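Peroxiredoxin (Akkermansia muciniphila, PDB 6KHX) probably reduces hydrogen peroxide and organic hydroperoxides through cysteine thiol chemistry, as a typical 2-Cys peroxidase built on the thioredoxin fold. Local coordinates at residues Leu38-Lys43 against Lys107-Asp112; Val48-Leu53 against Trp82-Thr87; Lys65-Val70 against Ile143-Ile148; Val170-His175 against Glu181-Gly186. All coordinates share one frame; numbering follows the deposited sequence.

Contacts 1, 2 and 3 lie in the thioredoxin-fold body and contact 4 in the C-terminal region. Contacts 1 and 2 have centres 16 Å apart and touch round Cys49, probably the peroxidatic cysteine: Pro42 CD lies 3.5 Å from Cys49 SG, and Tyr41 packs on Cys49 too. Contacts 1 and 3 share the central sheet through the adjacent strands 35-40 and 68-74. Contact 3 meets contact 4, centres 15 Å apart, through a salt bridge of 2.8 Å from Arg66 NH1 to Asp171 OD2. Contacts 2 and 4 are 31 Å apart, centre to centre, within one chain, yet Cys183 of a neighbouring subunit, probably the resolving cysteine, packs on Val48 beside Cys49.

Contact 1 (Leu38-Lys43 against Lys107-Asp112); sequences LFFYPK and KTISAD
Strand 35-40 passes helix 108-112 with Phe40 and Ser110 as the nearest backbone pair, their CA atoms 7.7 Å apart, and the ring of Phe40 bridges the gap. CB of Phe40 points toward the helix, and a chi1 of -58°, with CG beside the backbone N, presents CD2, CE2 and CZ to it. Ile109 arrives at the edge of the ring, near its plane; its branch methyl CG2 lies 3.8 Å from Phe40 CE2, the two side chains crossing at about a right angle. Ser110 OG approaches obliquely, 3.8 Å from Phe40 CD2, in plain van der Waals contact. In this thioredoxin fold, strand 35-40 runs inside the sheet between strands 68-74 and 138-143, and Phe40 faces the short helix while Phe39 packs on Leu53 of helix 48-58. Were Phe40 reduced to an alanine, Ile109 CG2 would probably lose its aromatic neighbour, and the helix would sit less firmly on the strand. The polar atoms of the helix start are satisfied by Asp104: OD1 accepts from Ile109 N, and OD2 is hydrogen-bonded to Ser110 OG. Tyr113 brings a second ring against Phe40, their planes at about 45°.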
# COMPACT_ATOMS: atom_id res chain seq x y z
N LEU B 38 -42.56 7.23 -0.15
CA LEU B 38 -41.57 8.30 -0.08
C LEU B 38 -41.21 8.72 -1.50
O LEU B 38 -40.77 7.90 -2.30
CB LEU B 38 -40.32 7.83 0.67
CG LEU B 38 -39.10 8.76 0.70
CD1 LEU B 38 -39.41 9.99 1.54
CD2 LEU B 38 -37.86 8.05 1.22
N PHE B 39 -41.43 10.00 -1.84
CA PHE B 39 -41.12 10.45 -3.19
C PHE B 39 -40.25 11.70 -3.17
O PHE B 39 -40.48 12.63 -2.38
CB PHE B 39 -42.41 10.67 -4.03
CG PHE B 39 -43.21 11.88 -3.65
CD1 PHE B 39 -44.10 11.84 -2.59
CD2 PHE B 39 -43.10 13.05 -4.38
CE1 PHE B 39 -44.84 12.96 -2.25
CE2 PHE B 39 -43.84 14.17 -4.04
CZ PHE B 39 -44.71 14.13 -2.98
N PHE B 40 -39.25 11.70 -4.05
CA PHE B 40 -38.31 12.80 -4.25
C PHE B 40 -38.66 13.53 -5.54
O PHE B 40 -38.98 12.90 -6.56
CB PHE B 40 -36.87 12.27 -4.36
CG PHE B 40 -36.40 11.49 -3.16
CD1 PHE B 40 -36.78 10.16 -2.99
CD2 PHE B 40 -35.56 12.07 -2.22
CE1 PHE B 40 -36.34 9.44 -1.89
CE2 PHE B 40 -35.12 11.35 -1.13
CZ PHE B 40 -35.50 10.03 -0.96
N TYR B 41 -38.53 14.86 -5.50
CA TYR B 41 -38.65 15.77 -6.62
C TYR B 41 -37.47 16.73 -6.61
O TYR B 41 -36.87 16.96 -5.55
CB TYR B 41 -39.98 16.56 -6.57
CG TYR B 41 -40.11 17.46 -5.37
CD1 TYR B 41 -40.54 16.96 -4.14
CD2 TYR B 41 -39.82 18.81 -5.46
CE1 TYR B 41 -40.67 17.78 -3.04
CE2 TYR B 41 -39.95 19.64 -4.36
CZ TYR B 41 -40.38 19.12 -3.15
OH TYR B 41 -40.50 19.95 -2.06
N PRO B 42 -37.13 17.33 -7.77
CA PRO B 42 -35.87 18.10 -7.85
C PRO B 42 -35.85 19.47 -7.17
O PRO B 42 -34.91 19.75 -6.42
CB PRO B 42 -35.66 18.25 -9.37
CG PRO B 42 -37.00 18.05 -9.97
CD PRO B 42 -37.70 17.07 -9.10
N LYS B 43 -36.83 20.33 -7.43
CA LYS B 43 -36.71 21.72 -7.01
C LYS B 43 -38.06 22.29 -6.59
O LYS B 43 -39.05 22.12 -7.31
CB LYS B 43 -36.14 22.57 -8.16
CG LYS B 43 -34.63 22.59 -8.28
CD LYS B 43 -34.22 23.41 -9.48
CE LYS B 43 -32.81 23.10 -9.91
NZ LYS B 43 -32.47 23.75 -11.20
N LYS B 107 -28.23 16.69 1.04
CA LYS B 107 -28.27 15.76 -0.10
C LYS B 107 -27.91 14.34 0.29
O LYS B 107 -27.73 13.49 -0.60
CB LYS B 107 -27.37 16.23 -1.25
CG LYS B 107 -27.57 17.68 -1.62
CD LYS B 107 -26.78 18.05 -2.84
CE LYS B 107 -26.84 19.55 -3.08
NZ LYS B 107 -28.19 19.99 -3.51
N THR B 108 -27.78 14.03 1.58
CA THR B 108 -27.41 12.68 1.98
C THR B 108 -28.56 11.69 1.81
O THR B 108 -28.32 10.52 1.51
CB THR B 108 -26.92 12.67 3.44
OG1 THR B 108 -27.92 13.21 4.30
CG2 THR B 108 -25.64 13.49 3.59
N ILE B 109 -29.81 12.13 1.99
CA ILE B 109 -30.95 11.22 1.80
C ILE B 109 -31.06 10.82 0.34
O ILE B 109 -31.20 9.64 0.00
CB ILE B 109 -32.25 11.87 2.30
CG1 ILE B 109 -32.08 12.39 3.73
CG2 ILE B 109 -33.38 10.87 2.26
CD1 ILE B 109 -33.28 13.17 4.21
N SER B 110 -31.00 11.81 -0.56
CA SER B 110 -31.07 11.53 -1.98
C SER B 110 -29.93 10.63 -2.41
O SER B 110 -30.10 9.76 -3.27
CB SER B 110 -31.06 12.85 -2.77
OG SER B 110 -32.10 13.71 -2.34
N ALA B 111 -28.74 10.83 -1.83
CA ALA B 111 -27.61 9.95 -2.12
C ALA B 111 -27.89 8.53 -1.64
O ALA B 111 -27.69 7.56 -2.37
CB ALA B 111 -26.33 10.50 -1.49
N ASP B 112 -28.37 8.40 -0.40
CA ASP B 112 -28.60 7.08 0.18
C ASP B 112 -29.68 6.31 -0.57
O ASP B 112 -29.61 5.08 -0.66
CB ASP B 112 -28.99 7.22 1.65
CG ASP B 112 -27.81 7.61 2.52
OD1 ASP B 112 -26.67 7.60 2.00
OD2 ASP B 112 -28.02 7.96 3.70

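Contact 2 (Val48-Leu53 against Trp82-Thr87); sequences VCPTEL and WAWVNT
Helices 48-58 and 78-85 face each other across Pro50 and Trp84, whose CA atoms are 9.1 Å apart, far enough that the indole must span the distance. Cys49, early in helix 48-58, closes the PxxxTxxC motif that begins at Pro42, and is by that place probably the peroxidatic cysteine. Trp84 CG swings anti to the backbone N (chi1 -153°), which sends the six-membered ring, CZ2, CH2 and CZ3 foremost, against the early part of the other helix. Pro50 meets it at the edge, near the indole plane, with CD 3.5 Å from Trp84 CH2, and the two side chains cross at about a right angle. Cys49 contributes only CB, 4.1 Å from Trp84 CH2, again at the edge. Leu53 CD1 comes in obliquely at 3.5 Å from Trp84 CZ3. NE1, on the pyrrole side, is hydrogen-bonded to Gly92 O, and the Phe45 ring also meets the indole, planes at about 40°. With the indole of Trp84 cut back to an alanine, a gap is likely to open beside Pro50 and Leu53, and Gly92 O would lose this donor. In the same segment as Pro50, Val48 O accepts twice, from Glu52 N at 3.0 Å and from Thr51 OG1 at 2.7 Å; Thr51 OG1 lies in the carbonyl plane, on a lone pair, and itself accepts from Leu185 N of a neighbouring subunit.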
# COMPACT_ATOMS: atom_id res chain seq x y z
N VAL B 48 -43.47 20.53 -12.75
CA VAL B 48 -44.13 19.24 -12.49
C VAL B 48 -44.21 18.97 -11.00
O VAL B 48 -45.19 18.38 -10.50
CB VAL B 48 -43.39 18.11 -13.22
CG1 VAL B 48 -44.05 16.76 -12.94
CG2 VAL B 48 -43.35 18.37 -14.70
N CYS B 49 -43.19 19.39 -10.26
CA CYS B 49 -43.11 19.08 -8.83
C CYS B 49 -44.34 19.56 -8.07
O CYS B 49 -44.89 18.77 -7.28
CB CYS B 49 -41.80 19.66 -8.28
SG CYS B 49 -40.34 19.40 -9.40
N PRO B 50 -44.83 20.80 -8.24
CA PRO B 50 -46.06 21.19 -7.54
C PRO B 50 -47.27 20.36 -7.94
O PRO B 50 -48.13 20.10 -7.10
CB PRO B 50 -46.23 22.67 -7.89
CG PRO B 50 -45.43 22.87 -9.12
CD PRO B 50 -44.26 21.95 -8.98
N THR B 51 -47.39 19.96 -9.21
CA THR B 51 -48.53 19.14 -9.59
C THR B 51 -48.49 17.78 -8.90
O THR B 51 -49.52 17.29 -8.43
CB THR B 51 -48.60 18.98 -11.11
OG1 THR B 51 -47.68 17.97 -11.55
CG2 THR B 51 -48.27 20.29 -11.76
N GLU B 52 -47.30 17.19 -8.79
CA GLU B 52 -47.19 15.92 -8.07
C GLU B 52 -47.52 16.10 -6.59
O GLU B 52 -48.26 15.29 -6.01
CB GLU B 52 -45.80 15.33 -8.27
CG GLU B 52 -45.46 15.06 -9.73
CD GLU B 52 -44.14 14.35 -9.92
OE1 GLU B 52 -44.15 13.17 -10.36
OE2 GLU B 52 -43.09 14.95 -9.63
N LEU B 53 -47.01 17.16 -5.97
CA LEU B 53 -47.26 17.37 -4.55
C LEU B 53 -48.74 17.62 -4.28
O LEU B 53 -49.33 17.05 -3.34
CB LEU B 53 -46.41 18.53 -4.04
CG LEU B 53 -44.92 18.22 -3.79
CD1 LEU B 53 -44.02 19.40 -4.13
CD2 LEU B 53 -44.70 17.78 -2.35
N TRP B 82 -41.52 25.70 3.35
CA TRP B 82 -42.51 26.48 4.08
C TRP B 82 -43.03 27.65 3.26
O TRP B 82 -44.23 27.91 3.22
CB TRP B 82 -41.92 26.95 5.41
CG TRP B 82 -42.72 28.04 6.06
CD1 TRP B 82 -43.78 27.89 6.90
CD2 TRP B 82 -42.51 29.45 5.92
NE1 TRP B 82 -44.25 29.12 7.29
CE2 TRP B 82 -43.48 30.10 6.70
CE3 TRP B 82 -41.59 30.23 5.20
CZ2 TRP B 82 -43.57 31.48 6.79
CZ3 TRP B 82 -41.67 31.60 5.29
CH2 TRP B 82 -42.65 32.21 6.08
N ALA B 83 -42.13 28.38 2.59
CA ALA B 83 -42.56 29.46 1.71
C ALA B 83 -43.46 28.93 0.59
O ALA B 83 -44.43 29.58 0.20
CB ALA B 83 -41.35 30.18 1.14
N TRP B 84 -43.17 27.72 0.09
CA TRP B 84 -43.92 27.19 -1.04
C TRP B 84 -45.33 26.77 -0.62
O TRP B 84 -46.28 26.95 -1.39
CB TRP B 84 -43.17 26.02 -1.66
CG TRP B 84 -43.47 25.81 -3.10
CD1 TRP B 84 -44.07 26.70 -3.95
CD2 TRP B 84 -43.18 24.64 -3.87
NE1 TRP B 84 -44.16 26.15 -5.21
CE2 TRP B 84 -43.63 24.89 -5.19
CE3 TRP B 84 -42.59 23.41 -3.59
CZ2 TRP B 84 -43.50 23.95 -6.21
CZ3 TRP B 84 -42.46 22.48 -4.60
CH2 TRP B 84 -42.91 22.76 -5.90
N VAL B 85 -45.48 26.18 0.57
CA VAL B 85 -46.82 25.85 1.04
C VAL B 85 -47.61 27.09 1.43
O VAL B 85 -48.82 27.00 1.66
CB VAL B 85 -46.80 24.87 2.23
CG1 VAL B 85 -46.02 23.61 1.88
CG2 VAL B 85 -46.28 25.55 3.49
N ASN B 86 -46.95 28.25 1.53
CA ASN B 86 -47.62 29.52 1.77
C ASN B 86 -47.76 30.35 0.49
O ASN B 86 -48.03 31.55 0.57
CB ASN B 86 -46.91 30.31 2.86
CG ASN B 86 -47.23 29.79 4.25
OD1 ASN B 86 -48.28 30.11 4.82
ND2 ASN B 86 -46.33 29.00 4.82
N THR B 87 -47.57 29.74 -0.68
CA THR B 87 -47.81 30.39 -1.95
C THR B 87 -49.04 29.78 -2.60
O THR B 87 -49.10 28.55 -2.74
CB THR B 87 -46.60 30.23 -2.89
OG1 THR B 87 -45.45 30.83 -2.29
CG2 THR B 87 -46.87 30.90 -4.23

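Contact 3 (Lys65-Val70 against Ile143-Ile148); sequences KRDVAV and IDKDGI
Asp67 and Lys145 meet across one end of the central sheet, and their charged ends alone make the contact: Asp67 OD2 stands 3.8 Å from Lys145 NZ, a long salt bridge. The backbones carrying them are shaped by local hydrogen bonds. Asp67, with positive phi, is the C-prime residue of the Schellman motif that ends helix 60-65, in which Val68 N bonds back to Phe63 O, and the chain turns into strand 68-74. Lys145 sits in the type I turn Asp144-Gly147, which joins the antiparallel strands 138-143 and 149-155. This turn is the tight part. Gly147 N bonds to Asp144 O at 2.9 Å, and Asp144 OD1 closes an Asx turn by accepting from Asp146 N at 2.8 Å. The same oxygen takes a second bond, 3.2 Å long, from Ile148 N, so two donors grip it from opposite faces of the carboxylate, while OD2 pairs with Arg150. The salt bridge is the loose side. Lys145 CB does not aim at Asp67; the chain beyond CG is fully extended (chi3 -179°), and that length brings NZ near the carboxylate. The Lys145 side chain also touches Tyr35 of strand 35-40, the strand between the two that the bridge links. Both partners are partly exposed, and no other chain of the assembly touches the two segments, though Lys145 also meets a crystal neighbour. Asp67 OD1 has a further weak, long ion pair with Lys34 NZ. At 3.8 Å the pair is probably a weak electrostatic attraction, with the backbone bonds of the turn and the helix end fixing the shape.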
# COMPACT_ATOMS: atom_id res chain seq x y z
N LYS B 65 -56.61 5.53 4.15
CA LYS B 65 -57.40 4.31 4.29
C LYS B 65 -56.54 3.06 4.26
O LYS B 65 -56.90 2.04 4.85
CB LYS B 65 -58.47 4.22 3.20
CG LYS B 65 -59.47 5.36 3.19
CD LYS B 65 -60.61 5.09 2.21
CE LYS B 65 -60.10 4.66 0.84
NZ LYS B 65 -61.23 4.48 -0.10
N ARG B 66 -55.39 3.12 3.58
CA ARG B 66 -54.50 1.97 3.45
C ARG B 66 -53.33 1.99 4.43
O ARG B 66 -52.37 1.23 4.23
CB ARG B 66 -54.01 1.86 2.01
CG ARG B 66 -55.00 1.18 1.08
CD ARG B 66 -54.66 1.47 -0.36
NE ARG B 66 -55.54 2.50 -0.89
CZ ARG B 66 -56.43 2.30 -1.85
NH1 ARG B 66 -56.55 1.10 -2.41
NH2 ARG B 66 -57.20 3.30 -2.26
N ASP B 67 -53.37 2.84 5.45
CA ASP B 67 -52.32 2.90 6.47
C ASP B 67 -50.97 3.24 5.85
O ASP B 67 -49.93 2.68 6.21
CB ASP B 67 -52.24 1.60 7.28
CG ASP B 67 -53.02 1.67 8.56
OD1 ASP B 67 -53.70 2.69 8.79
OD2 ASP B 67 -52.95 0.70 9.36
N VAL B 68 -50.99 4.16 4.89
CA VAL B 68 -49.81 4.58 4.16
C VAL B 68 -49.59 6.05 4.48
O VAL B 68 -50.51 6.87 4.32
CB VAL B 68 -49.95 4.37 2.64
CG1 VAL B 68 -48.75 4.96 1.93
CG2 VAL B 68 -50.09 2.89 2.33
N ALA B 69 -48.41 6.37 4.98
CA ALA B 69 -47.99 7.74 5.17
C ALA B 69 -47.32 8.22 3.89
O ALA B 69 -46.46 7.52 3.34
CB ALA B 69 -47.04 7.85 6.35
N VAL B 70 -47.72 9.39 3.40
CA VAL B 70 -47.13 9.98 2.21
C VAL B 70 -46.10 11.00 2.66
O VAL B 70 -46.41 11.90 3.46
CB VAL B 70 -48.21 10.61 1.32
CG1 VAL B 70 -47.56 11.34 0.15
CG2 VAL B 70 -49.16 9.55 0.83
N ILE B 143 -42.34 1.52 1.16
CA ILE B 143 -41.68 0.98 2.34
C ILE B 143 -42.74 0.31 3.20
O ILE B 143 -43.74 0.94 3.54
CB ILE B 143 -40.96 2.09 3.12
CG1 ILE B 143 -40.01 2.87 2.20
CG2 ILE B 143 -40.21 1.53 4.30
CD1 ILE B 143 -39.55 4.19 2.77
N ASP B 144 -42.53 -0.96 3.56
CA ASP B 144 -43.53 -1.66 4.34
C ASP B 144 -43.38 -1.31 5.83
O ASP B 144 -42.54 -0.50 6.22
CB ASP B 144 -43.50 -3.17 4.07
CG ASP B 144 -42.25 -3.88 4.60
OD1 ASP B 144 -41.55 -3.36 5.50
OD2 ASP B 144 -41.96 -4.99 4.10
N LYS B 145 -44.23 -1.91 6.67
CA LYS B 145 -44.22 -1.57 8.08
C LYS B 145 -42.94 -2.00 8.79
O LYS B 145 -42.68 -1.53 9.90
CB LYS B 145 -45.44 -2.17 8.78
CG LYS B 145 -46.74 -1.47 8.45
CD LYS B 145 -47.88 -2.05 9.28
CE LYS B 145 -49.21 -1.40 8.95
NZ LYS B 145 -50.29 -1.99 9.79
N ASP B 146 -42.14 -2.88 8.18
CA ASP B 146 -40.85 -3.23 8.73
C ASP B 146 -39.73 -2.28 8.29
O ASP B 146 -38.58 -2.47 8.69
CB ASP B 146 -40.47 -4.66 8.33
CG ASP B 146 -41.38 -5.71 8.95
OD1 ASP B 146 -41.87 -5.51 10.09
OD2 ASP B 146 -41.60 -6.75 8.30
N GLY B 147 -40.05 -1.28 7.47
CA GLY B 147 -39.05 -0.36 6.96
C GLY B 147 -38.29 -0.87 5.76
O GLY B 147 -37.25 -0.29 5.42
N ILE B 148 -38.77 -1.92 5.10
CA ILE B 148 -38.10 -2.55 3.97
C ILE B 148 -38.72 -2.06 2.66
O ILE B 148 -39.95 -1.95 2.54
CB ILE B 148 -38.17 -4.08 4.09
CG1 ILE B 148 -37.53 -4.51 5.41
CG2 ILE B 148 -37.48 -4.76 2.91
CD1 ILE B 148 -37.88 -5.90 5.84

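Contact 4 (Val170-His175 against Glu181-Gly186); sequences VDALQH and EVCPLG
The C-terminal region of this peroxiredoxin folds back here: the chain leaves helix 163-179, and residues 181-186 run alongside the helix just left. This returning loop carries the Val182-Cys183-Pro184 sequence in which typical 2-Cys enzymes place their resolving cysteine, so Cys183 is probably that residue. The backbones come nearest at Ala172 and Cys183, CA to CA 6.0 Å. Ala172 and His175, three residues apart, both point their CB toward the loop. Cys183 SG fits between them: it lies 3.8 Å from Ala172 CB and 3.5 Å from Ala172 O, and it sits obliquely to the His175 ring, 4.9 Å from the centroid. Its chi1 of -63°, with SG beside the backbone N, turns the sulfur in toward the helix. The neighbouring Val182 points its CB away from the helix and packs on Val48 of a neighbouring subunit, while Pro184 packs on Thr51 of that same subunit. The loop thus lies between its own helix and the helix of another chain that probably holds the peroxidatic cysteine. One turn on in the helix, His175 makes the polar link to the start of the loop, and Tyr179 and Trp187 also close on its ring. Glu181, extended beyond CG, brings its carboxylate to the edge of the imidazole, the two planes 32° apart. His175 NE2 donates to Glu181 OE1 at 2.7 Å, nearly in the ring plane and on the anti side of the carboxylate, with an N-H...O angle of 157°.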
# COMPACT_ATOMS: atom_id res chain seq x y z
N VAL B 170 -49.34 -0.44 -3.75
CA VAL B 170 -49.70 -0.58 -2.34
C VAL B 170 -50.69 -1.71 -2.15
O VAL B 170 -50.53 -2.56 -1.27
CB VAL B 170 -50.25 0.75 -1.79
CG1 VAL B 170 -50.91 0.52 -0.43
CG2 VAL B 170 -49.14 1.78 -1.67
N ASP B 171 -51.74 -1.74 -2.98
CA ASP B 171 -52.75 -2.79 -2.86
C ASP B 171 -52.14 -4.16 -3.12
O ASP B 171 -52.49 -5.13 -2.44
CB ASP B 171 -53.92 -2.52 -3.81
CG ASP B 171 -54.82 -1.39 -3.32
OD1 ASP B 171 -54.84 -1.12 -2.10
OD2 ASP B 171 -55.52 -0.78 -4.16
N ALA B 172 -51.23 -4.26 -4.08
CA ALA B 172 -50.59 -5.55 -4.34
C ALA B 172 -49.75 -6.00 -3.15
O ALA B 172 -49.81 -7.17 -2.74
CB ALA B 172 -49.74 -5.47 -5.61
N LEU B 173 -48.96 -5.09 -2.57
CA LEU B 173 -48.15 -5.46 -1.42
C LEU B 173 -49.03 -5.92 -0.26
O LEU B 173 -48.76 -6.96 0.37
CB LEU B 173 -47.27 -4.29 -0.98
CG LEU B 173 -46.55 -4.55 0.36
CD1 LEU B 173 -45.59 -5.71 0.21
CD2 LEU B 173 -45.84 -3.32 0.90
N GLN B 174 -50.10 -5.17 0.02
CA GLN B 174 -50.97 -5.52 1.14
C GLN B 174 -51.70 -6.83 0.87
O GLN B 174 -51.90 -7.64 1.79
CB GLN B 174 -51.95 -4.39 1.41
CG GLN B 174 -51.30 -3.18 2.06
CD GLN B 174 -52.24 -2.00 2.21
OE1 GLN B 174 -53.37 -2.02 1.71
NE2 GLN B 174 -51.79 -0.97 2.92
N HIS B 175 -52.10 -7.08 -0.38
CA HIS B 175 -52.74 -8.35 -0.70
C HIS B 175 -51.79 -9.52 -0.49
O HIS B 175 -52.18 -10.54 0.09
CB HIS B 175 -53.26 -8.34 -2.13
CG HIS B 175 -54.03 -9.57 -2.49
ND1 HIS B 175 -55.40 -9.63 -2.42
CD2 HIS B 175 -53.62 -10.79 -2.91
CE1 HIS B 175 -55.81 -10.83 -2.78
NE2 HIS B 175 -54.75 -11.55 -3.08
N GLU B 181 -50.89 -14.59 -1.53
CA GLU B 181 -51.03 -14.75 -2.97
C GLU B 181 -50.17 -13.72 -3.69
O GLU B 181 -50.16 -12.55 -3.32
CB GLU B 181 -52.50 -14.58 -3.38
CG GLU B 181 -53.45 -15.63 -2.81
CD GLU B 181 -54.91 -15.33 -3.13
OE1 GLU B 181 -55.23 -14.16 -3.42
OE2 GLU B 181 -55.73 -16.26 -3.09
N VAL B 182 -49.44 -14.17 -4.70
CA VAL B 182 -48.65 -13.23 -5.49
C VAL B 182 -49.57 -12.56 -6.51
O VAL B 182 -50.54 -13.16 -6.99
CB VAL B 182 -47.45 -13.94 -6.16
CG1 VAL B 182 -46.52 -14.48 -5.10
CG2 VAL B 182 -47.91 -15.06 -7.07
N CYS B 183 -49.26 -11.31 -6.84
CA CYS B 183 -50.14 -10.51 -7.69
C CYS B 183 -49.62 -10.52 -9.12
O CYS B 183 -48.49 -10.07 -9.36
CB CYS B 183 -50.25 -9.09 -7.17
SG CYS B 183 -51.00 -9.02 -5.52
N PRO B 184 -50.40 -10.99 -10.09
CA PRO B 184 -49.93 -11.09 -11.47
C PRO B 184 -49.92 -9.72 -12.14
O PRO B 184 -50.30 -8.70 -11.55
CB PRO B 184 -50.95 -12.02 -12.12
CG PRO B 184 -52.19 -11.77 -11.36
CD PRO B 184 -51.78 -11.50 -9.94
N LEU B 185 -49.51 -9.72 -13.40
CA LEU B 185 -49.41 -8.49 -14.18
C LEU B 185 -50.76 -7.79 -14.26
O LEU B 185 -51.80 -8.42 -14.50
CB LEU B 185 -48.90 -8.81 -15.58
CG LEU B 185 -48.76 -7.62 -16.53
CD1 LEU B 185 -47.46 -6.88 -16.28
CD2 LEU B 185 -48.81 -8.12 -17.95
N GLY B 186 -50.75 -6.48 -14.04
CA GLY B 186 -51.94 -5.66 -14.14
C GLY B 186 -52.97 -5.89 -13.05
O GLY B 186 -54.10 -5.41 -13.18